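Local coordinates for thioesterase domain-containing protein (Chromobacterium violaceum, PDB 4RMM) that is not characterised in detail but probably hydrolyses acyl-CoA thioesters, as expected for a hotdog-fold thioesterase, at residues Met70-Arg82 with Cys110-Ile124. Sequence-based numbering, arbitrary orientation.
Sequences MESAAMIHLMWNR and CEITKQGKRVAHVLI
Ala74 packs its methyl against two strand side chains. Ala74 CB lies 3.6 Å from Ile124 CG1 and 3.8 Å from Val122 CG1. Toward the start of segment 70-82, the bent chain of Met70, a selenomethionine, runs past Ile124 in the opposite direction. Met70 SE comes to 3.9 Å from Ile124 CG2. Further along, Leu78 crosses Ile112 at about a right angle, with Leu78 CD2 3.8 Å from Ile112 CD1. Both methyls of Leu78 also reach Ala120 CB. These contacts join the central helix of a hotdog fold to the antiparallel hairpin of 110-115 and 119-124. The helix axis crosses strand 110-115 at -63°. Phe142 of strand 136-143 also touches Leu78, and Phe44 of strand 43-46 touches Ala73. The His77 ring lies against Cys110. Its CG is anti to the backbone N (chi1 180°), which carries the ring over Cys110. Cys110 CB sits over one face in a CH-pi contact, 3.7 Å from the centroid of the His77 ring and 16° off the normal. Ile112 CG1 meets the ring edge in plane. No hydrogen bond links the two segments. Beyond the helix end, Arg82 CD lies 3.8 Å from Gln115 NE2, a plain van der Waals contact.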
# COMPACT_ATOMS: atom_id res chain seq x y z
N MSE A 70 4.17 -0.36 -4.46
CA MSE A 70 4.12 0.72 -5.44
C MSE A 70 4.33 2.08 -4.77
O MSE A 70 5.15 2.89 -5.20
CB MSE A 70 2.76 0.66 -6.13
CG MSE A 70 2.51 -0.65 -6.85
SE MSE A 70 3.70 -0.84 -8.39
CE MSE A 70 2.51 -0.06 -9.70
N GLU A 71 3.57 2.34 -3.71
CA GLU A 71 3.69 3.59 -2.98
C GLU A 71 5.12 3.83 -2.43
O GLU A 71 5.65 4.92 -2.57
CB GLU A 71 2.67 3.60 -1.83
CG GLU A 71 2.71 4.84 -0.98
CD GLU A 71 1.61 4.86 0.08
OE1 GLU A 71 1.56 3.94 0.91
OE2 GLU A 71 0.80 5.79 0.08
N SER A 72 5.74 2.82 -1.81
CA SER A 72 7.09 2.99 -1.28
C SER A 72 8.13 3.13 -2.41
O SER A 72 9.11 3.87 -2.26
CB SER A 72 7.51 1.79 -0.43
OG SER A 72 6.41 1.04 0.01
N ALA A 73 7.93 2.40 -3.51
CA ALA A 73 8.85 2.49 -4.65
C ALA A 73 8.88 3.94 -5.12
O ALA A 73 9.95 4.50 -5.34
CB ALA A 73 8.39 1.57 -5.81
N ALA A 74 7.70 4.53 -5.29
CA ALA A 74 7.60 5.91 -5.75
C ALA A 74 8.29 6.86 -4.76
O ALA A 74 8.91 7.83 -5.15
CB ALA A 74 6.13 6.29 -5.91
N MSE A 75 8.18 6.56 -3.47
CA MSE A 75 8.82 7.39 -2.46
C MSE A 75 10.34 7.24 -2.57
O MSE A 75 11.08 8.23 -2.66
CB MSE A 75 8.40 6.97 -1.05
CG MSE A 75 9.49 7.26 -0.03
SE MSE A 75 8.82 7.96 1.62
CE MSE A 75 8.84 6.31 2.62
N ILE A 76 10.80 6.00 -2.54
CA ILE A 76 12.22 5.71 -2.65
C ILE A 76 12.83 6.32 -3.92
O ILE A 76 13.91 6.90 -3.88
CB ILE A 76 12.46 4.18 -2.64
CG1 ILE A 76 12.14 3.64 -1.24
CG2 ILE A 76 13.90 3.87 -3.02
CD1 ILE A 76 12.03 2.13 -1.15
N HIS A 77 12.12 6.20 -5.03
CA HIS A 77 12.60 6.75 -6.30
C HIS A 77 12.87 8.24 -6.16
O HIS A 77 13.87 8.76 -6.67
CB HIS A 77 11.56 6.54 -7.39
CG HIS A 77 11.96 7.07 -8.73
ND1 HIS A 77 12.76 6.36 -9.60
CD2 HIS A 77 11.63 8.21 -9.38
CE1 HIS A 77 12.90 7.04 -10.72
NE2 HIS A 77 12.22 8.17 -10.61
N LEU A 78 11.96 8.92 -5.47
CA LEU A 78 12.06 10.36 -5.27
C LEU A 78 13.27 10.76 -4.45
O LEU A 78 14.00 11.68 -4.83
CB LEU A 78 10.80 10.89 -4.58
CG LEU A 78 10.08 12.04 -5.28
CD1 LEU A 78 8.97 12.54 -4.38
CD2 LEU A 78 11.05 13.17 -5.58
N MSE A 79 13.48 10.10 -3.32
CA MSE A 79 14.61 10.44 -2.48
C MSE A 79 15.93 9.89 -3.00
O MSE A 79 17.00 10.27 -2.53
CB MSE A 79 14.37 10.04 -1.02
CG MSE A 79 13.82 8.66 -0.77
SE MSE A 79 13.47 8.42 1.14
CE MSE A 79 11.85 9.43 1.29
N TRP A 80 15.85 9.01 -3.99
CA TRP A 80 17.06 8.45 -4.59
C TRP A 80 17.49 9.44 -5.67
O TRP A 80 18.68 9.61 -5.94
CB TRP A 80 16.76 7.09 -5.21
CG TRP A 80 17.95 6.43 -5.81
CD1 TRP A 80 18.47 6.63 -7.07
CD2 TRP A 80 18.81 5.47 -5.18
NE1 TRP A 80 19.58 5.85 -7.25
CE2 TRP A 80 19.82 5.13 -6.11
CE3 TRP A 80 18.83 4.86 -3.92
CZ2 TRP A 80 20.84 4.22 -5.81
CZ3 TRP A 80 19.84 3.95 -3.62
CH2 TRP A 80 20.83 3.64 -4.57
N ASN A 81 16.50 10.09 -6.28
CA ASN A 81 16.75 11.07 -7.32
C ASN A 81 16.81 12.49 -6.79
O ASN A 81 16.93 13.44 -7.56
CB ASN A 81 15.65 10.97 -8.38
CG ASN A 81 15.75 9.71 -9.22
OD1 ASN A 81 15.66 8.59 -8.72
ND2 ASN A 81 15.93 9.89 -10.52
N ARG A 82 16.74 12.66 -5.47
CA ARG A 82 16.79 13.99 -4.88
C ARG A 82 17.75 14.15 -3.72
O ARG A 82 18.43 13.21 -3.31
CB ARG A 82 15.40 14.45 -4.42
CG ARG A 82 14.48 14.89 -5.54
CD ARG A 82 13.27 15.67 -5.02
NE ARG A 82 13.62 17.01 -4.53
CZ ARG A 82 14.03 17.29 -3.30
NH1 ARG A 82 14.16 16.33 -2.39
NH2 ARG A 82 14.31 18.55 -2.96
N CYS A 110 9.73 3.94 -11.79
CA CYS A 110 9.02 5.21 -11.68
C CYS A 110 9.63 6.29 -12.52
O CYS A 110 10.80 6.26 -12.87
CB CYS A 110 8.99 5.68 -10.23
SG CYS A 110 8.83 4.37 -9.06
N GLU A 111 8.81 7.29 -12.82
CA GLU A 111 9.26 8.40 -13.61
C GLU A 111 8.69 9.68 -13.02
O GLU A 111 7.52 9.72 -12.65
CB GLU A 111 8.77 8.25 -15.04
CG GLU A 111 8.90 9.51 -15.85
CD GLU A 111 8.28 9.36 -17.21
OE1 GLU A 111 7.06 9.60 -17.33
OE2 GLU A 111 9.01 8.98 -18.14
N ILE A 112 9.50 10.72 -12.92
CA ILE A 112 9.01 11.98 -12.39
C ILE A 112 8.54 12.90 -13.53
O ILE A 112 9.35 13.45 -14.27
CB ILE A 112 10.08 12.69 -11.55
CG1 ILE A 112 10.49 11.78 -10.39
CG2 ILE A 112 9.54 14.02 -11.06
CD1 ILE A 112 11.29 12.44 -9.32
N THR A 113 7.22 13.07 -13.62
CA THR A 113 6.55 13.86 -14.68
C THR A 113 6.63 15.38 -14.70
O THR A 113 6.94 15.98 -15.72
CB THR A 113 5.08 13.55 -14.74
OG1 THR A 113 4.90 12.19 -15.15
CG2 THR A 113 4.40 14.49 -15.72
N LYS A 114 6.20 15.98 -13.60
CA LYS A 114 6.25 17.42 -13.46
C LYS A 114 7.03 17.52 -12.17
O LYS A 114 6.86 16.67 -11.30
CB LYS A 114 4.86 18.00 -13.29
CG LYS A 114 4.84 19.49 -13.05
CD LYS A 114 4.96 19.83 -11.58
CE LYS A 114 3.61 19.84 -10.90
NZ LYS A 114 3.29 21.19 -10.36
N GLN A 115 7.90 18.51 -12.06
CA GLN A 115 8.67 18.66 -10.84
C GLN A 115 8.91 20.13 -10.54
O GLN A 115 10.02 20.62 -10.65
CB GLN A 115 10.01 17.92 -10.94
CG GLN A 115 10.77 17.83 -9.62
CD GLN A 115 12.05 17.04 -9.75
OE1 GLN A 115 12.45 16.68 -10.86
NE2 GLN A 115 12.71 16.77 -8.64
N GLY A 116 7.82 20.80 -10.17
CA GLY A 116 7.89 22.20 -9.81
C GLY A 116 8.83 22.38 -8.63
O GLY A 116 9.59 21.48 -8.28
N LYS A 117 8.78 23.55 -8.01
CA LYS A 117 9.68 23.79 -6.91
C LYS A 117 9.30 23.05 -5.63
O LYS A 117 10.17 22.68 -4.85
CB LYS A 117 9.72 25.31 -6.63
CG LYS A 117 10.41 25.70 -5.33
CD LYS A 117 11.66 26.51 -5.60
CE LYS A 117 11.68 27.78 -4.78
NZ LYS A 117 11.57 27.46 -3.33
N ARG A 118 8.02 22.79 -5.43
CA ARG A 118 7.59 22.19 -4.18
C ARG A 118 6.83 20.89 -4.30
O ARG A 118 6.63 20.20 -3.31
CB ARG A 118 6.68 23.22 -3.46
CG ARG A 118 7.33 24.57 -3.15
CD ARG A 118 8.51 24.41 -2.21
NE ARG A 118 8.18 23.62 -1.03
CZ ARG A 118 7.66 24.10 0.09
NH1 ARG A 118 7.41 25.39 0.22
NH2 ARG A 118 7.40 23.29 1.10
N VAL A 119 6.46 20.55 -5.53
CA VAL A 119 5.67 19.36 -5.78
C VAL A 119 6.24 18.50 -6.88
O VAL A 119 6.57 18.99 -7.95
CB VAL A 119 4.27 19.77 -6.27
CG1 VAL A 119 3.32 18.61 -6.13
CG2 VAL A 119 3.79 20.99 -5.51
N ALA A 120 6.32 17.20 -6.62
CA ALA A 120 6.83 16.26 -7.60
C ALA A 120 5.72 15.27 -7.89
O ALA A 120 5.02 14.83 -6.98
CB ALA A 120 8.06 15.53 -7.04
N HIS A 121 5.54 14.94 -9.18
CA HIS A 121 4.51 14.01 -9.63
C HIS A 121 5.23 12.78 -10.17
O HIS A 121 6.05 12.88 -11.08
CB HIS A 121 3.65 14.65 -10.72
CG HIS A 121 2.43 13.87 -11.07
ND1 HIS A 121 1.37 14.41 -11.78
CD2 HIS A 121 2.09 12.58 -10.83
CE1 HIS A 121 0.44 13.49 -11.94
NE2 HIS A 121 0.84 12.37 -11.38
N VAL A 122 4.93 11.63 -9.58
CA VAL A 122 5.57 10.36 -9.93
C VAL A 122 4.62 9.36 -10.60
O VAL A 122 3.46 9.23 -10.20
CB VAL A 122 6.15 9.70 -8.65
CG1 VAL A 122 6.85 8.38 -8.98
CG2 VAL A 122 7.10 10.65 -7.96
N LEU A 123 5.13 8.64 -11.60
CA LEU A 123 4.36 7.60 -12.30
C LEU A 123 5.14 6.31 -12.10
O LEU A 123 6.35 6.26 -12.30
CB LEU A 123 4.22 7.91 -13.79
CG LEU A 123 3.81 6.79 -14.77
CD1 LEU A 123 2.32 6.44 -14.66
CD2 LEU A 123 4.13 7.25 -16.20
N ILE A 124 4.44 5.27 -11.66
CA ILE A 124 5.02 3.97 -11.40
C ILE A 124 4.31 2.95 -12.30
O ILE A 124 3.08 2.91 -12.36
CB ILE A 124 4.80 3.52 -9.94
CG1 ILE A 124 5.16 4.66 -8.98
CG2 ILE A 124 5.66 2.29 -9.62
CD1 ILE A 124 4.04 5.66 -8.80